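Local coordinates for protein putative thioesterase (Syntrophus aciditrophicus SB, PDB 3HDU) that probably hydrolyses thioesters, a hotdog-fold enzyme of the PaaI-like thioesterase family, at residues L139-D142 with Q143-I147. Numbering follows the deposited sequence.
Sequences LMND and QDELI
Gln-143, third residue of the type I turn from Asn-141 to Asp-144, offers its backbone N to Asn-141 OD1 in a weak, bent bond. The turn is closed when Asp-144 N bonds to Asn-141 O at 3.2 Å, coming from well above the carbonyl plane. Asp-144 occupies the left-handed bulge position of a type I turn with a G1 beta bulge, and its carboxylate makes a salt bridge to Lys-131 of a second subunit. At Glu-145 the backbone N donates to Asn-141 OD1 over 3.1 Å, again from above the plane of that amide group. The side chain of Glu-145 reaches the other end of the same amide: Asn-141 ND2 points almost straight at Glu-145 OE1 (3.2 Å, N-H...O 174°); ND2 meets the anti lone pair of OE1, and OE1 lies in the amide plane of Asn-141. Carboxylate and amide planes are turned 31° from each other. Chi1 of 63° in Asn-141, with CG between N and C, folds the amide back over the turn, where both its ends find partners. Glu-145 O accepts from Asn-141 N, the second bond of the bulge motif. Leu-146 then pairs with Met-140 at an antiparallel non-hydrogen-bonded position, their side chains on one face of the sheet, and Leu-146 packs on Ile-155 of the second subunit. Ile-147 N bonds to Leu-139 O at 3.0 Å in the carbonyl plane, while its CG1 and CD1 lie against Leu-139 CD2. Thus one asparagine amide, its oxygen taking the N-H of Glu-145 and, weakly, that of Gln-143, its nitrogen a carboxylate, fastens the tip connecting strands 132-141 and 146-156; the bond to Glu-145 OE1 would probably favour an ionised carboxylate and fix the amide's rotation.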
loop_
_atom_site.group_PDB
_atom_site.type_symbol
_atom_site.label_atom_id
_atom_site.label_comp_id
_atom_site.label_asym_id
_atom_site.label_seq_id
_atom_site.Cartn_x
_atom_site.Cartn_y
_atom_site.Cartn_z
ATOM N N LEU A 139 11.688 -1.843 15.218
ATOM C CA LEU A 139 12.903 -1.189 15.679
ATOM C C LEU A 139 12.584 -0.351 16.918
ATOM O O LEU A 139 11.658 0.472 16.886
ATOM C CB LEU A 139 13.510 -0.343 14.563
ATOM C CG LEU A 139 14.932 0.186 14.821
ATOM C CD1 LEU A 139 15.740 0.304 13.531
ATOM C CD2 LEU A 139 14.909 1.502 15.564
HETATM N N MSE A 140 13.368 -0.577 17.984
HETATM C CA MSE A 140 13.217 0.151 19.256
HETATM C C MSE A 140 14.551 0.694 19.750
HETATM O O MSE A 140 15.607 0.268 19.303
HETATM C CB MSE A 140 12.495 -0.679 20.345
HETATM C CG MSE A 140 12.706 -2.178 20.307
HETATM SE SE MSE A 140 11.408 -3.033 19.138
HETATM C CE MSE A 140 12.310 -4.754 18.895
ATOM N N ASN A 141 14.470 1.656 20.673
ATOM C CA ASN A 141 15.640 2.354 21.244
ATOM C C ASN A 141 16.140 1.728 22.567
ATOM O O ASN A 141 15.681 0.643 22.943
ATOM C CB ASN A 141 15.329 3.871 21.372
ATOM C CG ASN A 141 14.175 4.193 22.334
ATOM O OD1 ASN A 141 13.761 3.378 23.159
ATOM N ND2 ASN A 141 13.653 5.402 22.214
ATOM N N ASP A 142 17.105 2.393 23.225
ATOM C CA ASP A 142 17.631 2.028 24.569
ATOM C C ASP A 142 16.545 1.694 25.590
ATOM O O ASP A 142 16.647 0.714 26.334
ATOM C CB ASP A 142 18.409 3.218 25.175
ATOM C CG ASP A 142 19.802 3.372 24.611
ATOM O OD1 ASP A 142 20.707 2.671 25.115
ATOM O OD2 ASP A 142 20.004 4.235 23.721
ATOM N N GLN A 143 15.509 2.532 25.587
ATOM C CA GLN A 143 14.392 2.494 26.543
ATOM C C GLN A 143 13.221 1.543 26.191
ATOM O O GLN A 143 12.161 1.621 26.819
ATOM C CB GLN A 143 13.882 3.940 26.712
ATOM C CG GLN A 143 14.975 4.927 27.219
ATOM C CD GLN A 143 14.724 6.397 26.884
ATOM O OE1 GLN A 143 13.774 6.758 26.181
ATOM N NE2 GLN A 143 15.609 7.255 27.382
ATOM N N ASP A 144 13.421 0.656 25.205
ATOM C CA ASP A 144 12.415 -0.323 24.748
ATOM C C ASP A 144 11.131 0.347 24.182
ATOM O O ASP A 144 10.030 -0.181 24.332
ATOM C CB ASP A 144 12.102 -1.320 25.894
ATOM C CG ASP A 144 11.513 -2.645 25.403
ATOM O OD1 ASP A 144 12.094 -3.272 24.488
ATOM O OD2 ASP A 144 10.483 -3.078 25.966
ATOM N N GLU A 145 11.291 1.511 23.542
ATOM C CA GLU A 145 10.179 2.264 22.933
ATOM C C GLU A 145 10.182 2.023 21.433
ATOM O O GLU A 145 11.224 2.166 20.815
ATOM C CB GLU A 145 10.337 3.759 23.177
ATOM C CG GLU A 145 10.250 4.173 24.633
ATOM C CD GLU A 145 10.373 5.675 24.810
ATOM O OE1 GLU A 145 11.356 6.260 24.307
ATOM O OE2 GLU A 145 9.497 6.271 25.466
ATOM N N LEU A 146 9.022 1.692 20.857
ATOM C CA LEU A 146 8.891 1.440 19.414
ATOM C C LEU A 146 9.038 2.748 18.633
ATOM O O LEU A 146 8.189 3.620 18.751
ATOM C CB LEU A 146 7.536 0.786 19.084
ATOM C CG LEU A 146 7.299 0.346 17.630
ATOM C CD1 LEU A 146 8.201 -0.831 17.276
ATOM C CD2 LEU A 146 5.846 -0.014 17.416
ATOM N N ILE A 147 10.118 2.879 17.859
ATOM C CA ILE A 147 10.377 4.097 17.047
ATOM C C ILE A 147 10.080 3.925 15.550
ATOM O O ILE A 147 9.782 4.912 14.877
ATOM C CB ILE A 147 11.790 4.714 17.314
ATOM C CG1 ILE A 147 12.920 3.831 16.803
ATOM C CG2 ILE A 147 11.960 5.020 18.820
ATOM C CD1 ILE A 147 14.297 4.327 17.219
#